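Local structure of membrane-fusion protein (Streptococcus pneumoniae, 5XU0) at residues G7-N13 and N176-K180; N13-F19 and Q166-V172; D25-V31 and A42-S47; T210-I216 and P240-T246. The protein is the membrane-fusion component of a MacAB-like efflux pump, where it probably assembles into a channel that conducts substrates away from the membrane transporter. The protein carries 2 engineered substitutions. All coordinates share one frame; numbering follows the deposited sequence.

Interaction 1: residues G7-N13 and N176-K180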
# COMPACT_ATOMS: atom_id res chain seq x y z
N GLY B 7 13.07 -4.07 -37.39
CA GLY B 7 11.91 -4.36 -36.57
C GLY B 7 11.99 -5.77 -36.04
O GLY B 7 12.82 -6.58 -36.48
N THR B 8 11.12 -6.06 -35.08
CA THR B 8 11.07 -7.38 -34.48
C THR B 8 9.70 -8.00 -34.70
O THR B 8 8.68 -7.30 -34.80
CB THR B 8 11.39 -7.33 -32.98
OG1 THR B 8 10.50 -6.42 -32.32
CG2 THR B 8 12.82 -6.88 -32.76
N VAL B 9 9.69 -9.33 -34.79
CA VAL B 9 8.46 -10.10 -34.94
C VAL B 9 7.76 -10.14 -33.59
O VAL B 9 8.25 -10.76 -32.64
CB VAL B 9 8.73 -11.51 -35.47
CG1 VAL B 9 7.41 -12.20 -35.83
CG2 VAL B 9 9.64 -11.45 -36.67
N THR B 10 6.63 -9.45 -33.49
CA THR B 10 5.83 -9.45 -32.29
C THR B 10 4.45 -10.02 -32.60
O THR B 10 4.02 -10.05 -33.76
CB THR B 10 5.68 -8.04 -31.71
OG1 THR B 10 4.55 -7.40 -32.29
CG2 THR B 10 6.92 -7.22 -31.99
N ALA B 11 3.77 -10.47 -31.56
CA ALA B 11 2.40 -10.91 -31.74
C ALA B 11 1.46 -9.72 -31.63
O ALA B 11 1.82 -8.64 -31.15
CB ALA B 11 2.04 -11.97 -30.72
N LYS B 12 0.23 -9.93 -32.10
CA LYS B 12 -0.79 -8.89 -32.09
C LYS B 12 -1.65 -8.96 -30.84
O LYS B 12 -1.88 -7.94 -30.18
CB LYS B 12 -1.66 -9.01 -33.35
CG LYS B 12 -2.87 -8.11 -33.35
CD LYS B 12 -3.54 -8.12 -34.71
CE LYS B 12 -4.53 -6.98 -34.84
NZ LYS B 12 -5.09 -6.90 -36.22
N ASN B 13 -2.13 -10.15 -30.50
CA ASN B 13 -3.09 -10.33 -29.42
C ASN B 13 -2.45 -11.14 -28.30
O ASN B 13 -1.81 -12.17 -28.56
CB ASN B 13 -4.35 -11.03 -29.94
CG ASN B 13 -4.97 -10.30 -31.11
OD1 ASN B 13 -5.23 -9.09 -31.04
ND2 ASN B 13 -5.22 -11.01 -32.20
N ASN B 176 -1.90 -14.28 -36.69
CA ASN B 176 -1.94 -12.84 -36.94
C ASN B 176 -0.69 -12.15 -36.39
O ASN B 176 -0.76 -11.23 -35.57
CB ASN B 176 -3.20 -12.20 -36.35
CG ASN B 176 -4.44 -13.04 -36.57
OD1 ASN B 176 -4.46 -13.93 -37.42
ND2 ASN B 176 -5.49 -12.75 -35.81
N LEU B 177 0.47 -12.63 -36.84
CA LEU B 177 1.72 -12.04 -36.39
C LEU B 177 1.95 -10.69 -37.05
O LEU B 177 1.40 -10.37 -38.10
CB LEU B 177 2.89 -12.98 -36.70
CG LEU B 177 3.45 -13.74 -35.50
CD1 LEU B 177 2.34 -14.53 -34.82
CD2 LEU B 177 4.58 -14.67 -35.91
N GLN B 178 2.76 -9.86 -36.39
CA GLN B 178 3.12 -8.54 -36.89
C GLN B 178 4.61 -8.32 -36.65
O GLN B 178 5.29 -9.15 -36.06
CB GLN B 178 2.27 -7.45 -36.21
CG GLN B 178 0.78 -7.74 -36.17
CD GLN B 178 -0.05 -6.55 -35.70
OE1 GLN B 178 -0.91 -6.05 -36.42
NE2 GLN B 178 0.21 -6.11 -34.47
N VAL B 179 5.12 -7.19 -37.14
CA VAL B 179 6.46 -6.74 -36.78
C VAL B 179 6.38 -5.26 -36.45
O VAL B 179 5.62 -4.51 -37.08
CB VAL B 179 7.50 -7.00 -37.90
CG1 VAL B 179 8.00 -8.42 -37.86
CG2 VAL B 179 6.91 -6.76 -39.24
N LYS B 180 7.16 -4.84 -35.45
CA LYS B 180 7.14 -3.44 -35.05
C LYS B 180 8.54 -2.89 -34.85
O LYS B 180 9.52 -3.63 -34.72
CB LYS B 180 6.33 -3.21 -33.76
CG LYS B 180 5.25 -4.23 -33.44
CD LYS B 180 4.56 -3.81 -32.15
CE LYS B 180 3.22 -4.50 -31.99
NZ LYS B 180 2.54 -4.09 -30.73
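K180 reaches across the neighbouring strand and crosses the side chain of T10 at about a right angle. Its CB begins on the face shared by T8, T10 and Q178. K180 CG lies 3.7 Å from T10 CG2 and close to the T10 hydroxyl as well. K180 CD runs on past T10 OG1, and K180 CE meets T10 OG1 at 3.2 Å. Beyond CG the lysine is extended, which carries K180 NZ past the threonine, 4.2 Å from T10 OG1. The hydroxyl itself bonds elsewhere: T10 OG1 donates to A11 O, 3.2 Å away, from above the carbonyl plane. With chi1 at 89°, T10 turns OG1 to the lysine side and leaves CG2 beside its own backbone N.

The backbone gives this crossing its register. T8 with K180 and T10 with Q178 are antiparallel hydrogen-bonded pairs, two N-H...O bonds each, exemplified by T8 N to K180 O at 2.9 Å. Between them V9 and V179 form a non-hydrogen-bonded pair on the other face, where V9 CG2 meets V179 CG1 at 3.6 Å. The second branch of the valine, V9 CG1, lies 3.8 Å from L177 CD2. Further along the chain, K12 lays its methylene groups obliquely on the side chain of Q178.

Strand 178-183 thus lies between strand 3-10 and strand 239-246 in a closed six-stranded antiparallel barrel: V179 packs on I243 and on M260 of strand 257-262, V9 on F256 and V258, and K180 on T242.

Interaction 2: residues N13-F19 and Q166-V172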
# COMPACT_ATOMS: atom_id res chain seq x y z
N ASN B 13 -2.13 -10.15 -30.50
CA ASN B 13 -3.09 -10.33 -29.42
C ASN B 13 -2.45 -11.14 -28.30
O ASN B 13 -1.81 -12.17 -28.56
CB ASN B 13 -4.35 -11.03 -29.94
CG ASN B 13 -4.97 -10.30 -31.11
OD1 ASN B 13 -5.23 -9.09 -31.04
ND2 ASN B 13 -5.22 -11.01 -32.20
N GLU B 14 -2.64 -10.68 -27.07
CA GLU B 14 -2.11 -11.37 -25.91
C GLU B 14 -3.02 -11.07 -24.72
O GLU B 14 -3.90 -10.21 -24.78
CB GLU B 14 -0.67 -10.95 -25.61
CG GLU B 14 -0.51 -9.45 -25.42
CD GLU B 14 0.78 -9.09 -24.71
OE1 GLU B 14 1.34 -9.96 -24.01
OE2 GLU B 14 1.23 -7.94 -24.85
N GLN B 15 -2.79 -11.81 -23.64
CA GLN B 15 -3.58 -11.65 -22.43
C GLN B 15 -2.76 -12.08 -21.22
O GLN B 15 -2.18 -13.17 -21.21
CB GLN B 15 -4.88 -12.48 -22.50
CG GLN B 15 -5.81 -12.25 -21.32
CD GLN B 15 -6.97 -13.22 -21.31
OE1 GLN B 15 -6.79 -14.43 -21.31
NE2 GLN B 15 -8.18 -12.68 -21.28
N TYR B 16 -2.70 -11.19 -20.23
CA TYR B 16 -2.18 -11.49 -18.91
C TYR B 16 -3.34 -11.63 -17.94
O TYR B 16 -4.26 -10.81 -17.95
CB TYR B 16 -1.24 -10.39 -18.41
CG TYR B 16 -0.02 -10.12 -19.26
CD1 TYR B 16 1.18 -10.76 -19.01
CD2 TYR B 16 -0.06 -9.18 -20.29
CE1 TYR B 16 2.30 -10.50 -19.78
CE2 TYR B 16 1.05 -8.91 -21.06
CZ TYR B 16 2.23 -9.58 -20.80
OH TYR B 16 3.35 -9.32 -21.56
N VAL B 17 -3.30 -12.66 -17.11
CA VAL B 17 -4.20 -12.75 -15.97
C VAL B 17 -3.32 -12.72 -14.72
O VAL B 17 -2.45 -13.59 -14.52
CB VAL B 17 -5.13 -13.98 -16.02
CG1 VAL B 17 -5.84 -14.04 -17.37
CG2 VAL B 17 -4.43 -15.29 -15.71
N TYR B 18 -3.50 -11.66 -13.94
CA TYR B 18 -2.80 -11.42 -12.69
C TYR B 18 -3.67 -11.87 -11.53
O TYR B 18 -4.90 -11.93 -11.64
CB TYR B 18 -2.45 -9.94 -12.52
CG TYR B 18 -1.83 -9.25 -13.72
CD1 TYR B 18 -0.47 -9.34 -13.97
CD2 TYR B 18 -2.60 -8.49 -14.59
CE1 TYR B 18 0.10 -8.70 -15.05
CE2 TYR B 18 -2.04 -7.85 -15.68
CZ TYR B 18 -0.69 -7.96 -15.90
OH TYR B 18 -0.11 -7.32 -16.99
N PHE B 19 -3.03 -12.17 -10.41
CA PHE B 19 -3.76 -12.55 -9.21
C PHE B 19 -4.65 -11.41 -8.74
O PHE B 19 -4.32 -10.23 -8.88
CB PHE B 19 -2.78 -12.96 -8.10
CG PHE B 19 -3.45 -13.45 -6.86
CD1 PHE B 19 -3.87 -14.77 -6.76
CD2 PHE B 19 -3.66 -12.61 -5.78
CE1 PHE B 19 -4.49 -15.23 -5.62
CE2 PHE B 19 -4.28 -13.06 -4.63
CZ PHE B 19 -4.70 -14.38 -4.55
N GLN B 166 1.43 -9.81 -9.89
CA GLN B 166 1.74 -11.24 -9.96
C GLN B 166 1.09 -11.83 -11.20
O GLN B 166 -0.11 -12.14 -11.20
CB GLN B 166 1.27 -11.96 -8.69
CG GLN B 166 1.83 -11.37 -7.41
CD GLN B 166 2.41 -12.43 -6.48
OE1 GLN B 166 1.80 -12.79 -5.48
NE2 GLN B 166 3.58 -12.94 -6.83
N VAL B 167 1.87 -11.98 -12.27
CA VAL B 167 1.37 -12.63 -13.48
C VAL B 167 1.13 -14.10 -13.17
O VAL B 167 2.06 -14.83 -12.82
CB VAL B 167 2.35 -12.48 -14.64
CG1 VAL B 167 1.85 -13.24 -15.87
CG2 VAL B 167 2.61 -11.02 -14.96
N MSE B 168 -0.12 -14.54 -13.29
CA MSE B 168 -0.42 -15.94 -13.04
C MSE B 168 -0.49 -16.74 -14.32
O MSE B 168 -0.01 -17.87 -14.37
CB MSE B 168 -1.71 -16.09 -12.24
CG MSE B 168 -1.48 -16.43 -10.78
SE MSE B 168 -3.02 -17.32 -10.02
CE MSE B 168 -4.35 -15.99 -10.49
N VAL B 169 -1.08 -16.18 -15.38
CA VAL B 169 -1.10 -16.88 -16.66
C VAL B 169 -0.94 -15.87 -17.79
O VAL B 169 -1.61 -14.83 -17.81
CB VAL B 169 -2.39 -17.71 -16.85
CG1 VAL B 169 -2.59 -18.09 -18.31
CG2 VAL B 169 -2.32 -18.96 -16.02
N HIS B 170 -0.04 -16.18 -18.73
CA HIS B 170 0.22 -15.35 -19.89
C HIS B 170 0.03 -16.18 -21.15
O HIS B 170 0.66 -17.23 -21.31
CB HIS B 170 1.64 -14.77 -19.85
CG HIS B 170 1.93 -13.81 -20.96
ND1 HIS B 170 3.21 -13.43 -21.30
CD2 HIS B 170 1.11 -13.15 -21.81
CE1 HIS B 170 3.17 -12.58 -22.30
NE2 HIS B 170 1.90 -12.39 -22.63
N ILE B 171 -0.86 -15.70 -22.03
CA ILE B 171 -1.21 -16.38 -23.27
C ILE B 171 -1.10 -15.37 -24.40
O ILE B 171 -1.29 -14.17 -24.21
CB ILE B 171 -2.64 -16.99 -23.21
CG1 ILE B 171 -3.72 -15.91 -23.33
CG2 ILE B 171 -2.85 -17.75 -21.92
CD1 ILE B 171 -4.04 -15.54 -24.77
N VAL B 172 -0.78 -15.86 -25.60
CA VAL B 172 -0.60 -14.97 -26.74
C VAL B 172 -0.82 -15.74 -28.03
O VAL B 172 -0.38 -16.89 -28.17
CB VAL B 172 0.80 -14.30 -26.71
CG1 VAL B 172 1.87 -15.33 -26.48
CG2 VAL B 172 1.05 -13.56 -27.97
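Y16 and H170 stack face to face, their ring centroids 3.9 Å apart and their planes 19° from parallel. The overlap is offset: Y16 CE1 sits over the centre of the imidazole, whereas H170 NE2 lies over the phenol nearer its rim. H170 NE2 also donates to E14 OE1 at 2.9 Å, nearly along the C-O axis, with E14 OE1 20° out of the imidazole plane. Q15 O lies in that plane at the ring edge, 3.3 Å from H170 CD2. A carboxylate here would be expected to stabilise a protonated imidazole.

The next shell fixes these rings. H170 has CG anti to its backbone N (chi1 -175°), which lays it alongside Y16, and V167 CG1 closes on the edge of the Y16 ring. On the other sheet face V17 CG2 packs against V169 CB at 3.4 Å, and Q15 CB against I171 CG1 at 3.7 Å.

A classic beta bulge shifts the register by one: V17 O accepts both M168 N, at 2.8 Å, and V169 N, at 3.1 Å; beyond it F19 N still bonds Q166 O. N156 of a second subunit bonds Y16 N and Y18 OH, and Y219 of a third subunit meets the H170 ring edge-to-face. The arrangement is an antiparallel strand pair of the barrel-sandwich (lipoyl-like) domain of membrane-fusion proteins, whose outermost strand 14-18 and Y16-H170 face both meet other subunits.

Interaction 3: residues D25-V31 and A42-S47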
# COMPACT_ATOMS: atom_id res chain seq x y z
N ASP B 25 -9.51 -16.84 -3.11
CA ASP B 25 -8.40 -17.79 -3.05
C ASP B 25 -8.37 -18.62 -4.33
O ASP B 25 -9.41 -18.87 -4.95
CB ASP B 25 -8.53 -18.72 -1.84
CG ASP B 25 -8.28 -18.01 -0.52
OD1 ASP B 25 -7.55 -17.00 -0.52
OD2 ASP B 25 -8.83 -18.46 0.51
N LEU B 26 -7.17 -19.05 -4.71
CA LEU B 26 -6.98 -19.83 -5.92
C LEU B 26 -7.12 -21.32 -5.62
O LEU B 26 -6.58 -21.82 -4.63
CB LEU B 26 -5.60 -19.55 -6.53
CG LEU B 26 -5.03 -20.55 -7.55
CD1 LEU B 26 -5.95 -20.73 -8.75
CD2 LEU B 26 -3.64 -20.15 -7.99
N ASP B 27 -7.84 -22.03 -6.49
CA ASP B 27 -7.93 -23.48 -6.41
C ASP B 27 -6.97 -24.13 -7.39
O ASP B 27 -5.92 -24.66 -6.99
CB ASP B 27 -9.36 -23.95 -6.68
CG ASP B 27 -9.54 -25.44 -6.44
OD1 ASP B 27 -10.56 -26.00 -6.89
OD2 ASP B 27 -8.65 -26.05 -5.81
N GLU B 28 -7.31 -24.08 -8.68
CA GLU B 28 -6.46 -24.60 -9.74
C GLU B 28 -6.34 -23.58 -10.86
O GLU B 28 -7.16 -22.67 -10.99
CB GLU B 28 -7.00 -25.92 -10.32
CG GLU B 28 -7.37 -26.98 -9.30
CD GLU B 28 -8.09 -28.14 -9.95
OE1 GLU B 28 -7.86 -28.37 -11.16
OE2 GLU B 28 -8.89 -28.82 -9.27
N ILE B 29 -5.32 -23.76 -11.70
CA ILE B 29 -5.13 -22.95 -12.89
C ILE B 29 -5.44 -23.71 -14.18
O ILE B 29 -5.58 -23.08 -15.24
CB ILE B 29 -3.71 -22.33 -12.91
CG1 ILE B 29 -3.41 -21.62 -11.59
CG2 ILE B 29 -3.50 -21.39 -14.07
CD1 ILE B 29 -2.16 -20.78 -11.63
N LEU B 30 -5.59 -25.03 -14.13
CA LEU B 30 -6.23 -25.84 -15.17
C LEU B 30 -5.68 -25.62 -16.58
O LEU B 30 -6.31 -26.03 -17.55
CB LEU B 30 -7.76 -25.64 -15.14
CG LEU B 30 -8.47 -24.30 -15.37
CD1 LEU B 30 -8.45 -23.88 -16.83
CD2 LEU B 30 -9.90 -24.36 -14.84
N VAL B 31 -4.52 -24.98 -16.73
CA VAL B 31 -3.81 -24.93 -18.01
C VAL B 31 -2.33 -25.11 -17.75
O VAL B 31 -1.80 -24.62 -16.74
CB VAL B 31 -4.06 -23.61 -18.78
CG1 VAL B 31 -5.45 -23.61 -19.42
CG2 VAL B 31 -3.86 -22.40 -17.89
N ALA B 42 -11.95 -21.25 -19.95
CA ALA B 42 -11.47 -20.87 -18.63
C ALA B 42 -9.97 -21.13 -18.52
O ALA B 42 -9.43 -22.04 -19.15
CB ALA B 42 -12.21 -21.65 -17.55
N LEU B 43 -9.28 -20.29 -17.73
CA LEU B 43 -7.86 -20.48 -17.47
C LEU B 43 -7.46 -20.37 -16.01
O LEU B 43 -6.31 -20.70 -15.69
CB LEU B 43 -7.00 -19.48 -18.26
CG LEU B 43 -7.26 -19.22 -19.73
CD1 LEU B 43 -8.26 -18.11 -19.82
CD2 LEU B 43 -5.97 -18.86 -20.45
N VAL B 44 -8.33 -19.89 -15.13
CA VAL B 44 -8.10 -19.98 -13.69
C VAL B 44 -9.46 -20.12 -13.02
O VAL B 44 -10.45 -19.52 -13.46
CB VAL B 44 -7.34 -18.76 -13.10
CG1 VAL B 44 -5.86 -18.75 -13.47
CG2 VAL B 44 -7.99 -17.48 -13.52
N LYS B 45 -9.50 -20.92 -11.96
CA LYS B 45 -10.70 -21.08 -11.14
C LYS B 45 -10.35 -20.77 -9.70
O LYS B 45 -9.53 -21.48 -9.09
CB LYS B 45 -11.29 -22.49 -11.27
CG LYS B 45 -12.17 -22.91 -10.10
CD LYS B 45 -13.65 -22.69 -10.41
CE LYS B 45 -14.52 -23.08 -9.22
NZ LYS B 45 -14.01 -24.31 -8.55
N TYR B 46 -10.94 -19.71 -9.16
CA TYR B 46 -10.87 -19.47 -7.73
C TYR B 46 -11.89 -20.35 -7.00
O TYR B 46 -12.84 -20.86 -7.60
CB TYR B 46 -11.14 -17.99 -7.42
CG TYR B 46 -10.11 -17.01 -7.95
CD1 TYR B 46 -9.04 -16.60 -7.17
CD2 TYR B 46 -10.24 -16.47 -9.23
CE1 TYR B 46 -8.10 -15.70 -7.65
CE2 TYR B 46 -9.31 -15.56 -9.72
CZ TYR B 46 -8.25 -15.18 -8.93
OH TYR B 46 -7.32 -14.28 -9.41
N SER B 47 -11.69 -20.52 -5.70
CA SER B 47 -12.58 -21.35 -4.90
C SER B 47 -13.93 -20.66 -4.73
O SER B 47 -14.02 -19.62 -4.08
CB SER B 47 -11.97 -21.65 -3.54
OG SER B 47 -12.96 -22.08 -2.62
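D27 and K45 run alongside each other because each has CG anti to its backbone N, chi1 being -173° in the aspartate. The lysine then bends at chi2 (97°) and again at chi4 (-39°), turning its ammonium group toward the D27 carboxylate. K45 NZ ends 4.2 Å from D27 OD1, beyond salt-bridge range, and K45 also touches a crystal neighbour, which may influence where its tip lies.

Strands 26-28 and 42-46 pair within a three-stranded antiparallel sheet, completed by 141-143, in the barrel-sandwich domain of the membrane-fusion family. K45 O accepts D27 N at 3.1 Å and, more weakly, E28 N at 3.4 Å, so D27 and E28 both face one lysine in a classic beta bulge. Regular pairing resumes with K45 N donating to E28 O at 3.1 Å. At the far end S47 N donates to D25 O, a 2.9 Å bond, and this carbonyl oxygen also lies in the plane of the Y46 ring, at its CD1 edge. The D25 carboxylate turns elsewhere, to a salt bridge with K159.

I29 CG2 and V44 CG1 lie side by side, 3.6 Å apart. I29 and L43 continue onto strand 167-172 through V169 and I171, and Y46 reaches M168.

Chemically the contact is divided: main-chain bonds supply its directional hold, an apolar side joins it to the adjoining sheet, and the D27-K45 charges probably add only a diffuse attraction.

Interaction 4: residues T210-I216 and P240-T246; sequences TGKLSYI and PYTIDVT
L213 and I243 cross obliquely on one face of the strand pair, L213 CD2 resting 3.5 Å from I243 CG2. The same leucine methyl, L213 CD2, reaches Y241 CD2 at 4.1 Å, and there the two side chains stand at about a right angle. Y241 leads its hydroxyl away from the pair to a hydrogen bond with S6 O, while I243 packs further on V179 and M260.

The opposite face is more polar. K212 passes T246 at about a right angle, with K212 CE 3.4 Å from T246 CG2. T210 and T246 are likewise crossed perpendicularly; their hydroxyls make at most a weak, unsettled bond, and T210 OG1 is bonded to E196. In Y215, CG stands opposite the backbone N (chi1 163°), which sets the ring obliquely across T242: T242 OG1 lies in the ring plane at its edge, and T242 CG2 is 3.8 Å from Y215 CD1. Y215 also packs on V33 of a second subunit. The approach of S214 OG to a D244 carboxylate oxygen is modelled too close to be trusted.

These orientations follow from the backbone register. K212 and D244 are a hydrogen-bonded pair, then a classic beta bulge lets T242 O accept both S214 N, at 3.2 Å, and Y215 N, at 3.0 Å. T242 N returns a bond to Y215 O at 2.9 Å.

The chemistry implies a two-sided barrel wall: L213, Y241 and I243 supply dispersion contacts on one side, while threonines, lysine and aspartate give the other a polar character.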
# COMPACT_ATOMS: atom_id res chain seq x y z
N THR B 210 6.32 -10.91 -46.97
CA THR B 210 5.70 -9.66 -47.38
C THR B 210 4.81 -9.16 -46.24
O THR B 210 4.55 -9.86 -45.27
CB THR B 210 4.88 -9.85 -48.66
OG1 THR B 210 4.08 -8.68 -48.90
CG2 THR B 210 3.97 -11.06 -48.55
N GLY B 211 4.36 -7.92 -46.38
CA GLY B 211 3.54 -7.30 -45.35
C GLY B 211 3.13 -5.90 -45.77
O GLY B 211 3.53 -5.41 -46.83
N LYS B 212 2.33 -5.26 -44.91
CA LYS B 212 1.76 -3.95 -45.20
C LYS B 212 1.89 -3.03 -43.99
O LYS B 212 1.64 -3.44 -42.86
CB LYS B 212 0.27 -4.05 -45.58
CG LYS B 212 -0.07 -4.88 -46.82
CD LYS B 212 -1.59 -5.02 -46.94
CE LYS B 212 -2.03 -6.44 -47.28
NZ LYS B 212 -3.43 -6.71 -46.86
N LEU B 213 2.24 -1.77 -44.26
CA LEU B 213 2.31 -0.74 -43.23
C LEU B 213 0.90 -0.43 -42.73
O LEU B 213 0.08 0.10 -43.48
CB LEU B 213 2.98 0.51 -43.78
CG LEU B 213 4.33 0.97 -43.23
CD1 LEU B 213 4.66 2.33 -43.79
CD2 LEU B 213 4.32 1.03 -41.71
N SER B 214 0.63 -0.74 -41.46
CA SER B 214 -0.71 -0.54 -40.91
C SER B 214 -0.80 0.54 -39.85
O SER B 214 -1.89 1.09 -39.66
CB SER B 214 -1.25 -1.85 -40.33
OG SER B 214 -0.69 -2.11 -39.05
N TYR B 215 0.28 0.86 -39.14
CA TYR B 215 0.17 1.92 -38.14
C TYR B 215 1.48 2.71 -38.03
O TYR B 215 2.55 2.12 -37.81
CB TYR B 215 -0.23 1.33 -36.78
CG TYR B 215 0.00 2.24 -35.60
CD1 TYR B 215 0.91 1.89 -34.61
CD2 TYR B 215 -0.69 3.44 -35.45
CE1 TYR B 215 1.13 2.71 -33.51
CE2 TYR B 215 -0.48 4.27 -34.36
CZ TYR B 215 0.43 3.89 -33.39
OH TYR B 215 0.66 4.70 -32.30
N ILE B 216 1.36 4.03 -38.18
CA ILE B 216 2.47 4.97 -38.05
C ILE B 216 2.05 6.03 -37.03
O ILE B 216 1.06 6.74 -37.24
CB ILE B 216 2.82 5.64 -39.39
CG1 ILE B 216 3.46 4.64 -40.35
CG2 ILE B 216 3.73 6.84 -39.16
CD1 ILE B 216 3.50 5.13 -41.78
N PRO B 240 6.89 5.05 -33.16
CA PRO B 240 6.66 3.62 -33.38
C PRO B 240 5.80 3.34 -34.61
O PRO B 240 4.86 4.08 -34.91
CB PRO B 240 5.95 3.18 -32.10
CG PRO B 240 5.27 4.40 -31.61
CD PRO B 240 6.15 5.56 -32.00
N TYR B 241 6.15 2.27 -35.32
CA TYR B 241 5.40 1.77 -36.46
C TYR B 241 5.15 0.28 -36.27
O TYR B 241 5.95 -0.43 -35.63
CB TYR B 241 6.14 1.96 -37.79
CG TYR B 241 7.17 0.88 -38.01
CD1 TYR B 241 8.41 0.97 -37.42
CD2 TYR B 241 6.89 -0.24 -38.79
CE1 TYR B 241 9.35 -0.01 -37.59
CE2 TYR B 241 7.84 -1.24 -38.96
CZ TYR B 241 9.07 -1.12 -38.35
OH TYR B 241 10.03 -2.08 -38.51
N THR B 242 4.04 -0.21 -36.84
CA THR B 242 3.74 -1.63 -36.83
C THR B 242 3.18 -2.00 -38.20
O THR B 242 2.33 -1.29 -38.75
CB THR B 242 2.69 -2.02 -35.76
OG1 THR B 242 1.40 -1.57 -36.19
CG2 THR B 242 2.95 -1.36 -34.43
N ILE B 243 3.66 -3.12 -38.75
CA ILE B 243 3.13 -3.66 -39.99
C ILE B 243 2.61 -5.07 -39.75
O ILE B 243 3.15 -5.83 -38.93
CB ILE B 243 4.16 -3.65 -41.16
CG1 ILE B 243 5.03 -4.90 -41.12
CG2 ILE B 243 5.01 -2.40 -41.14
CD1 ILE B 243 6.16 -4.90 -42.13
N ASP B 244 1.54 -5.41 -40.47
CA ASP B 244 0.91 -6.73 -40.42
C ASP B 244 1.48 -7.59 -41.53
O ASP B 244 1.46 -7.20 -42.70
CB ASP B 244 -0.61 -6.61 -40.57
CG ASP B 244 -1.22 -5.58 -39.64
OD1 ASP B 244 -2.30 -5.86 -39.07
OD2 ASP B 244 -0.62 -4.51 -39.48
N VAL B 245 1.99 -8.77 -41.17
CA VAL B 245 2.55 -9.67 -42.17
C VAL B 245 1.43 -10.25 -43.02
O VAL B 245 0.31 -10.48 -42.54
CB VAL B 245 3.38 -10.79 -41.51
CG1 VAL B 245 4.28 -10.21 -40.43
CG2 VAL B 245 2.49 -11.88 -40.94
N THR B 246 1.72 -10.45 -44.29
CA THR B 246 0.72 -10.92 -45.24
C THR B 246 1.27 -12.15 -45.95
O THR B 246 2.48 -12.41 -45.94
CB THR B 246 0.37 -9.83 -46.27
OG1 THR B 246 1.48 -9.61 -47.14
CG2 THR B 246 0.02 -8.53 -45.56

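How the interactions relate
From the N terminus the chain lays down 7-13, 13-19 and 25-31 before any contact closes. Interaction 3 closes first, over a short loop ending at 42-47. The chain then runs out and back through helices 49-77 and 109-138, after which 166-172 closes interaction 2 around interaction 3, and 176-180 closes interaction 1 around both. Interaction 4 follows in series, so none cross. Interactions 2 and 3 pack together in the barrel-sandwich part, V169 against I29. N13 and the A11-V172 contact join interaction 2 to interaction 1 where the chain passes into the six-stranded barrel. There V179 O and I243 N probably bond, linking interactions 1 and 4.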